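Long-range contact in Non-reducing end beta-L-arabinofuranosidase (Bacteroides thetaiotaomicron, PDB 5MQO), which probably hydrolyses glycosidic bonds as a GH127-family glycoside hydrolase of a gut bacterium, linked to the breakdown of complex plant pectin: residues T278-Q290 with M294-V307. Residues are numbered along the deposited sequence; the frame is centred on the assembly and turned at random.
Sequences TDDNQDRIPFRDQ and MGHAVRANYLYAGV
Phe287 packs its ring against Val307 and Leu303 on helix 297-314, in the GH127 catalytic domain, an (alpha/alpha)6 barrel in this family. The loop 278-290 leads into this helix and folds back along its N-terminal half. Val307 CG2 lies over one face of the Phe287 ring in a CH-pi contact, 4.2 Å from the centroid. The Phe287 chi1 of -179° sets CG opposite the backbone N and carries the ring over to Val307, and the ring edge meets Tyr304 CD1. Leu303 CD2 touches both Phe287 CD1 (4.1 Å) and Gln282 CB (3.9 Å). Leu323 of helix 317-333 also touches Val307.

Gln282 ends the type I turn begun at Asp279. Its side chain bends at chi2 (67°) and lays the amide along the first helical turn, with OE1 3.3 Å from Arg299 CB. Met294 runs past it in the opposite direction. Met294 CG sits 3.6 Å from Asp279 CB, and Met294 SD lies 3.9 Å from Asp279 OD1. The Asp279 carboxylate is gripped side-on by Arg284 NE and NH2, and Asp279 OD2 also hydrogen-bonds Ser349 OG. Replacing Asp279 with an alanine is likely to leave Arg284 without its salt-bridge mate and to open a gap beside Met294 SD.

At the polar edge, Asp280 OD1 accepts a weak hydrogen bond from His296 N, while the carboxylate has its stronger partner in His364. Arg299 NH1 makes a weak, nearly straight bond to Asn281 OD1 (172°). His296, the N-cap residue, gives its backbone N-H to Asp280 O at 3.2 Å, in the carbonyl plane and on a lone pair.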
ATOM      1  N   THR A 278     -13.794  20.362   8.865  1.00 59.67           N
ATOM      2  CA  THR A 278     -13.429  19.563   9.991  1.00 56.16           C
ATOM      3  C   THR A 278     -12.050  18.982   9.790  1.00 55.84           C
ATOM      4  O   THR A 278     -11.638  18.731   8.669  1.00 57.83           O
ATOM      5  CB  THR A 278     -14.477  18.450  10.230  1.00 55.97           C
ATOM      6  OG1 THR A 278     -14.792  17.787   9.013  1.00 51.94           O
ATOM      7  CG2 THR A 278     -15.770  19.032  10.780  1.00 57.06           C
ATOM      8  N   ASP A 279     -11.318  18.800  10.887  1.00 55.68           N
ATOM      9  CA  ASP A 279     -10.067  18.045  10.854  1.00 54.43           C
ATOM     10  C   ASP A 279     -10.326  16.662  10.229  1.00 51.25           C
ATOM     11  O   ASP A 279      -9.577  16.175   9.416  1.00 49.44           O
ATOM     12  CB  ASP A 279      -9.494  17.893  12.277  1.00 55.24           C
ATOM     13  CG  ASP A 279      -9.050  19.220  12.896  1.00 57.05           C
ATOM     14  OD1 ASP A 279      -8.951  20.233  12.139  1.00 57.20           O
ATOM     15  OD2 ASP A 279      -8.802  19.225  14.151  1.00 55.21           O
ATOM     16  N   ASP A 280     -11.437  16.067  10.607  1.00 51.82           N
ATOM     17  CA  ASP A 280     -11.827  14.746  10.169  1.00 51.21           C
ATOM     18  C   ASP A 280     -11.921  14.640   8.661  1.00 50.16           C
ATOM     19  O   ASP A 280     -11.514  13.629   8.111  1.00 50.58           O
ATOM     20  CB  ASP A 280     -13.151  14.358  10.828  1.00 51.05           C
ATOM     21  CG  ASP A 280     -13.396  12.888  10.809  1.00 51.98           C
ATOM     22  OD1 ASP A 280     -12.460  12.065  11.049  1.00 51.72           O
ATOM     23  OD2 ASP A 280     -14.563  12.542  10.599  1.00 54.21           O
ATOM     24  N   ASN A 281     -12.405  15.691   7.990  1.00 51.52           N
ATOM     25  CA  ASN A 281     -12.323  15.780   6.514  1.00 51.65           C
ATOM     26  C   ASN A 281     -11.155  16.653   5.986  1.00 50.59           C
ATOM     27  O   ASN A 281     -11.203  17.125   4.834  1.00 50.55           O
ATOM     28  CB  ASN A 281     -13.663  16.222   5.912  1.00 53.13           C
ATOM     29  CG  ASN A 281     -13.687  16.098   4.385  1.00 57.80           C
ATOM     30  OD1 ASN A 281     -13.234  15.091   3.800  1.00 57.50           O
ATOM     31  ND2 ASN A 281     -14.190  17.153   3.721  1.00 61.08           N
ATOM     32  N   GLN A 282     -10.092  16.808   6.789  1.00 49.51           N
ATOM     33  CA  GLN A 282      -8.916  17.626   6.452  1.00 50.96           C
ATOM     34  C   GLN A 282      -9.298  18.965   5.768  1.00 53.04           C
ATOM     35  O   GLN A 282      -8.651  19.371   4.789  1.00 51.56           O
ATOM     36  CB  GLN A 282      -7.949  16.852   5.543  1.00 50.01           C
ATOM     37  CG  GLN A 282      -7.497  15.488   6.024  1.00 51.36           C
ATOM     38  CD  GLN A 282      -8.591  14.428   6.075  1.00 54.73           C
ATOM     39  OE1 GLN A 282      -9.404  14.303   5.156  1.00 57.75           O
ATOM     40  NE2 GLN A 282      -8.625  13.664   7.171  1.00 54.68           N
ATOM     41  N   ASP A 283     -10.362  19.628   6.243  1.00 52.59           N
ATOM     42  CA  ASP A 283     -10.831  20.855   5.595  1.00 54.49           C
ATOM     43  C   ASP A 283     -11.301  21.942   6.573  1.00 55.58           C
ATOM     44  O   ASP A 283     -12.127  22.779   6.191  1.00 55.25           O
ATOM     45  CB  ASP A 283     -11.872  20.548   4.456  1.00 56.30           C
ATOM     46  CG  ASP A 283     -13.301  20.184   4.957  1.00 59.62           C
ATOM     47  OD1 ASP A 283     -13.525  19.985   6.177  1.00 60.84           O
ATOM     48  OD2 ASP A 283     -14.225  20.083   4.094  1.00 62.77           O
ATOM     49  N   ARG A 284     -10.776  21.933   7.810  1.00 54.48           N
ATOM     50  CA  ARG A 284     -11.033  23.006   8.787  1.00 55.10           C
ATOM     51  C   ARG A 284     -10.315  24.268   8.314  1.00 55.04           C
ATOM     52  O   ARG A 284     -10.876  25.367   8.357  1.00 58.09           O
ATOM     53  CB  ARG A 284     -10.560  22.649  10.212  1.00 55.31           C
ATOM     54  CG  ARG A 284     -11.062  23.612  11.294  1.00 56.29           C
ATOM     55  CD  ARG A 284     -10.115  23.794  12.479  1.00 58.18           C
ATOM     56  NE  ARG A 284     -10.109  22.658  13.417  1.00 60.47           N
ATOM     57  CZ  ARG A 284     -10.813  22.562  14.556  1.00 61.50           C
ATOM     58  NH1 ARG A 284     -11.622  23.523  14.941  1.00 62.71           N
ATOM     59  NH2 ARG A 284     -10.713  21.476  15.331  1.00 61.75           N
ATOM     60  N   ILE A 285      -9.090  24.075   7.841  1.00 53.39           N
ATOM     61  CA  ILE A 285      -8.206  25.136   7.351  1.00 52.84           C
ATOM     62  C   ILE A 285      -7.791  24.808   5.917  1.00 51.08           C
ATOM     63  O   ILE A 285      -7.874  23.658   5.503  1.00 50.12           O
ATOM     64  CB  ILE A 285      -6.969  25.301   8.284  1.00 52.93           C
ATOM     65  CG1 ILE A 285      -5.958  24.124   8.137  1.00 52.51           C
ATOM     66  CG2 ILE A 285      -7.439  25.452   9.735  1.00 52.13           C
ATOM     67  CD1 ILE A 285      -4.885  24.040   9.208  1.00 51.57           C
ATOM     68  N   PRO A 286      -7.350  25.811   5.146  1.00 52.27           N
ATOM     69  CA  PRO A 286      -6.863  25.530   3.790  1.00 52.67           C
ATOM     70  C   PRO A 286      -5.736  24.514   3.708  1.00 51.06           C
ATOM     71  O   PRO A 286      -5.032  24.307   4.672  1.00 53.77           O
ATOM     72  CB  PRO A 286      -6.363  26.897   3.333  1.00 53.08           C
ATOM     73  CG  PRO A 286      -7.299  27.821   4.018  1.00 52.48           C
ATOM     74  CD  PRO A 286      -7.422  27.259   5.385  1.00 51.93           C
ATOM     75  N   PHE A 287      -5.552  23.892   2.556  1.00 51.55           N
ATOM     76  CA  PHE A 287      -4.507  22.889   2.438  1.00 50.68           C
ATOM     77  C   PHE A 287      -3.125  23.460   2.675  1.00 50.48           C
ATOM     78  O   PHE A 287      -2.287  22.800   3.277  1.00 50.10           O
ATOM     79  CB  PHE A 287      -4.532  22.118   1.126  1.00 50.44           C
ATOM     80  CG  PHE A 287      -3.463  21.085   1.067  1.00 52.20           C
ATOM     81  CD1 PHE A 287      -3.557  19.940   1.850  1.00 54.20           C
ATOM     82  CD2 PHE A 287      -2.296  21.298   0.328  1.00 52.76           C
ATOM     83  CE1 PHE A 287      -2.529  18.983   1.839  1.00 56.17           C
ATOM     84  CE2 PHE A 287      -1.257  20.373   0.337  1.00 52.42           C
ATOM     85  CZ  PHE A 287      -1.368  19.215   1.079  1.00 53.92           C
ATOM     86  N   ARG A 288      -2.886  24.692   2.253  1.00 53.25           N
ATOM     87  CA  ARG A 288      -1.525  25.244   2.316  1.00 53.58           C
ATOM     88  C   ARG A 288      -1.087  25.592   3.727  1.00 53.05           C
ATOM     89  O   ARG A 288       0.098  25.777   3.960  1.00 52.12           O
ATOM     90  CB  ARG A 288      -1.383  26.417   1.354  1.00 53.61           C
ATOM     91  CG  ARG A 288      -1.595  25.973  -0.084  1.00 53.92           C
ATOM     92  CD  ARG A 288      -1.388  27.083  -1.112  1.00 54.90           C
ATOM     93  NE  ARG A 288      -1.349  26.546  -2.471  1.00 54.23           N
ATOM     94  CZ  ARG A 288      -2.409  26.076  -3.143  1.00 55.33           C
ATOM     95  NH1 ARG A 288      -3.652  26.059  -2.619  1.00 53.72           N
ATOM     96  NH2 ARG A 288      -2.230  25.602  -4.372  1.00 55.07           N
ATOM     97  N   ASP A 289      -2.037  25.639   4.663  1.00 56.10           N
ATOM     98  CA  ASP A 289      -1.754  25.823   6.102  1.00 57.92           C
ATOM     99  C   ASP A 289      -1.511  24.517   6.841  1.00 54.82           C
ATOM    100  O   ASP A 289      -1.091  24.555   7.973  1.00 57.28           O
ATOM    101  CB  ASP A 289      -2.898  26.586   6.802  1.00 61.75           C
ATOM    102  CG  ASP A 289      -3.146  27.966   6.196  1.00 66.78           C
ATOM    103  OD1 ASP A 289      -2.189  28.770   6.118  1.00 68.96           O
ATOM    104  OD2 ASP A 289      -4.298  28.249   5.797  1.00 71.46           O
ATOM    105  N   GLN A 290      -1.775  23.374   6.215  1.00 53.70           N
ATOM    106  CA  GLN A 290      -1.639  22.063   6.847  1.00 52.80           C
ATOM    107  C   GLN A 290      -0.235  21.561   6.734  1.00 54.31           C
ATOM    108  O   GLN A 290       0.244  21.354   5.618  1.00 58.32           O
ATOM    109  CB  GLN A 290      -2.547  21.039   6.177  1.00 52.27           C
ATOM    110  CG  GLN A 290      -4.031  21.282   6.416  1.00 52.74           C
ATOM    111  CD  GLN A 290      -4.915  20.287   5.673  1.00 51.43           C
ATOM    112  OE1 GLN A 290      -4.624  19.083   5.596  1.00 51.73           O
ATOM    113  NE2 GLN A 290      -6.021  20.789   5.150  1.00 51.64           N
ATOM    114  N   MET A 294      -3.938  14.541   9.718  1.00 54.06           N
ATOM    115  CA  MET A 294      -5.077  15.045  10.457  1.00 55.33           C
ATOM    116  C   MET A 294      -6.194  14.120  10.923  1.00 58.04           C
ATOM    117  O   MET A 294      -6.406  13.962  12.160  1.00 62.69           O
ATOM    118  CB  MET A 294      -5.694  16.149   9.643  1.00 58.43           C
ATOM    119  CG  MET A 294      -6.409  17.167  10.496  1.00 58.66           C
ATOM    120  SD  MET A 294      -6.280  18.751   9.707  1.00 59.95           S
ATOM    121  CE  MET A 294      -4.682  19.388  10.248  1.00 59.36           C
ATOM    122  N   GLY A 295      -6.985  13.580  10.000  1.00 55.87           N
ATOM    123  CA  GLY A 295      -8.304  13.054  10.465  1.00 55.89           C
ATOM    124  C   GLY A 295      -8.569  11.628  10.077  1.00 53.77           C
ATOM    125  O   GLY A 295      -7.758  10.778  10.355  1.00 53.59           O
ATOM    126  N   HIS A 296      -9.715  11.379   9.451  1.00 52.11           N
ATOM    127  CA  HIS A 296      -9.997  10.105   8.789  1.00 52.62           C
ATOM    128  C   HIS A 296      -8.832   9.720   7.835  1.00 51.57           C
ATOM    129  O   HIS A 296      -8.589  10.422   6.858  1.00 50.79           O
ATOM    130  CB  HIS A 296     -11.304  10.233   8.009  1.00 53.89           C
ATOM    131  CG  HIS A 296     -11.819   8.943   7.458  1.00 56.95           C
ATOM    132  ND1 HIS A 296     -13.018   8.397   7.851  1.00 61.60           N
ATOM    133  CD2 HIS A 296     -11.314   8.102   6.536  1.00 58.97           C
ATOM    134  CE1 HIS A 296     -13.222   7.264   7.208  1.00 62.73           C
ATOM    135  NE2 HIS A 296     -12.200   7.064   6.400  1.00 62.77           N
ATOM    136  N   ALA A 297      -8.144   8.604   8.104  1.00 49.07           N
ATOM    137  CA  ALA A 297      -6.847   8.369   7.486  1.00 47.69           C
ATOM    138  C   ALA A 297      -6.911   8.078   5.977  1.00 47.99           C
ATOM    139  O   ALA A 297      -6.024   8.441   5.229  1.00 46.54           O
ATOM    140  CB  ALA A 297      -6.072   7.309   8.249  1.00 45.86           C
ATOM    141  N   VAL A 298      -7.993   7.462   5.538  1.00 51.14           N
ATOM    142  CA  VAL A 298      -8.233   7.186   4.118  1.00 51.93           C
ATOM    143  C   VAL A 298      -8.357   8.528   3.377  1.00 52.74           C
ATOM    144  O   VAL A 298      -7.629   8.783   2.416  1.00 50.44           O
ATOM    145  CB  VAL A 298      -9.522   6.329   3.858  1.00 52.05           C
ATOM    146  CG1 VAL A 298      -9.598   5.926   2.386  1.00 53.28           C
ATOM    147  CG2 VAL A 298      -9.571   5.075   4.707  1.00 50.39           C
ATOM    148  N   ARG A 299      -9.272   9.378   3.841  1.00 53.40           N
ATOM    149  CA  ARG A 299      -9.471  10.696   3.256  1.00 53.56           C
ATOM    150  C   ARG A 299      -8.157  11.480   3.252  1.00 50.41           C
ATOM    151  O   ARG A 299      -7.789  12.062   2.239  1.00 50.18           O
ATOM    152  CB  ARG A 299     -10.577  11.456   3.993  1.00 59.20           C
ATOM    153  CG  ARG A 299     -11.994  10.870   3.844  1.00 63.71           C
ATOM    154  CD  ARG A 299     -13.106  11.822   4.286  1.00 68.55           C
ATOM    155  NE  ARG A 299     -14.024  11.249   5.287  1.00 78.37           N
ATOM    156  CZ  ARG A 299     -14.972  11.934   5.975  1.00 87.87           C
ATOM    157  NH1 ARG A 299     -15.207  13.246   5.787  1.00 89.73           N
ATOM    158  NH2 ARG A 299     -15.725  11.292   6.863  1.00 88.38           N
ATOM    159  N   ALA A 300      -7.440  11.443   4.371  1.00 47.42           N
ATOM    160  CA  ALA A 300      -6.142  12.097   4.516  1.00 45.57           C
ATOM    161  C   ALA A 300      -5.134  11.643   3.463  1.00 44.42           C
ATOM    162  O   ALA A 300      -4.546  12.426   2.717  1.00 42.01           O
ATOM    163  CB  ALA A 300      -5.582  11.786   5.886  1.00 45.69           C
ATOM    164  N   ASN A 301      -4.912  10.349   3.447  1.00 44.36           N
ATOM    165  CA  ASN A 301      -3.849   9.810   2.667  1.00 43.73           C
ATOM    166  C   ASN A 301      -4.171   9.941   1.178  1.00 46.05           C
ATOM    167  O   ASN A 301      -3.285  10.324   0.423  1.00 47.06           O
ATOM    168  CB  ASN A 301      -3.573   8.378   3.068  1.00 42.33           C
ATOM    169  CG  ASN A 301      -2.851   8.259   4.394  1.00 42.51           C
ATOM    170  OD1 ASN A 301      -2.354   9.236   4.960  1.00 42.21           O
ATOM    171  ND2 ASN A 301      -2.762   7.027   4.890  1.00 43.36           N
ATOM    172  N   TYR A 302      -5.420   9.681   0.768  1.00 47.14           N
ATOM    173  CA  TYR A 302      -5.827   9.885  -0.637  1.00 49.49           C
ATOM    174  C   TYR A 302      -5.704  11.351  -1.065  1.00 48.12           C
ATOM    175  O   TYR A 302      -5.282  11.616  -2.180  1.00 45.76           O
ATOM    176  CB  TYR A 302      -7.234   9.313  -0.938  1.00 52.00           C
ATOM    177  CG  TYR A 302      -7.236   7.815  -1.189  1.00 54.30           C
ATOM    178  CD1 TYR A 302      -6.997   7.309  -2.446  1.00 59.10           C
ATOM    179  CD2 TYR A 302      -7.418   6.916  -0.170  1.00 56.03           C
ATOM    180  CE1 TYR A 302      -6.967   5.937  -2.691  1.00 61.12           C
ATOM    181  CE2 TYR A 302      -7.394   5.553  -0.399  1.00 59.97           C
ATOM    182  CZ  TYR A 302      -7.172   5.062  -1.664  1.00 62.06           C
ATOM    183  OH  TYR A 302      -7.148   3.700  -1.892  1.00 65.52           O
ATOM    184  N   LEU A 303      -6.034  12.285  -0.164  1.00 49.13           N
ATOM    185  CA  LEU A 303      -5.761  13.726  -0.386  1.00 48.72           C
ATOM    186  C   LEU A 303      -4.307  13.936  -0.655  1.00 49.02           C
ATOM    187  O   LEU A 303      -3.968  14.525  -1.662  1.00 50.58           O
ATOM    188  CB  LEU A 303      -6.144  14.612   0.811  1.00 48.67           C
ATOM    189  CG  LEU A 303      -5.640  16.076   0.871  1.00 48.66           C
ATOM    190  CD1 LEU A 303      -6.164  16.911  -0.268  1.00 48.93           C
ATOM    191  CD2 LEU A 303      -6.046  16.752   2.162  1.00 48.87           C
ATOM    192  N   TYR A 304      -3.452  13.449   0.244  1.00 48.98           N
ATOM    193  CA  TYR A 304      -2.011  13.714   0.125  1.00 50.23           C
ATOM    194  C   TYR A 304      -1.445  13.181  -1.213  1.00 48.78           C
ATOM    195  O   TYR A 304      -0.660  13.865  -1.887  1.00 45.81           O
ATOM    196  CB  TYR A 304      -1.197  13.205   1.351  1.00 49.17           C
ATOM    197  CG  TYR A 304      -1.748  13.611   2.684  1.00 47.84           C
ATOM    198  CD1 TYR A 304      -2.365  14.835   2.851  1.00 48.24           C
ATOM    199  CD2 TYR A 304      -1.665  12.754   3.788  1.00 48.61           C
ATOM    200  CE1 TYR A 304      -2.893  15.211   4.061  1.00 48.23           C
ATOM    201  CE2 TYR A 304      -2.180  13.136   5.020  1.00 48.77           C
ATOM    202  CZ  TYR A 304      -2.796  14.369   5.142  1.00 47.55           C
ATOM    203  OH  TYR A 304      -3.332  14.802   6.323  1.00 47.97           O
ATOM    204  N   ALA A 305      -1.898  11.993  -1.579  1.00 48.22           N
ATOM    205  CA  ALA A 305      -1.587  11.389  -2.854  1.00 50.25           C
ATOM    206  C   ALA A 305      -1.973  12.277  -4.020  1.00 51.84           C
ATOM    207  O   ALA A 305      -1.153  12.544  -4.907  1.00 51.65           O
ATOM    208  CB  ALA A 305      -2.333  10.075  -2.974  1.00 51.50           C
ATOM    209  N   GLY A 306      -3.242  12.699  -4.014  1.00 52.09           N
ATOM    210  CA  GLY A 306      -3.818  13.542  -5.058  1.00 50.80           C
ATOM    211  C   GLY A 306      -3.056  14.835  -5.210  1.00 50.99           C
ATOM    212  O   GLY A 306      -2.811  15.275  -6.328  1.00 54.50           O
ATOM    213  N   VAL A 307      -2.659  15.436  -4.092  1.00 47.99           N
ATOM    214  CA  VAL A 307      -1.880  16.672  -4.126  1.00 47.75           C
ATOM    215  C   VAL A 307      -0.491  16.479  -4.767  1.00 47.80           C
ATOM    216  O   VAL A 307      -0.014  17.348  -5.495  1.00 46.85           O
ATOM    217  CB  VAL A 307      -1.787  17.291  -2.712  1.00 48.23           C
ATOM    218  CG1 VAL A 307      -0.767  18.428  -2.631  1.00 48.82           C
ATOM    219  CG2 VAL A 307      -3.160  17.813  -2.300  1.00 48.78           C
TER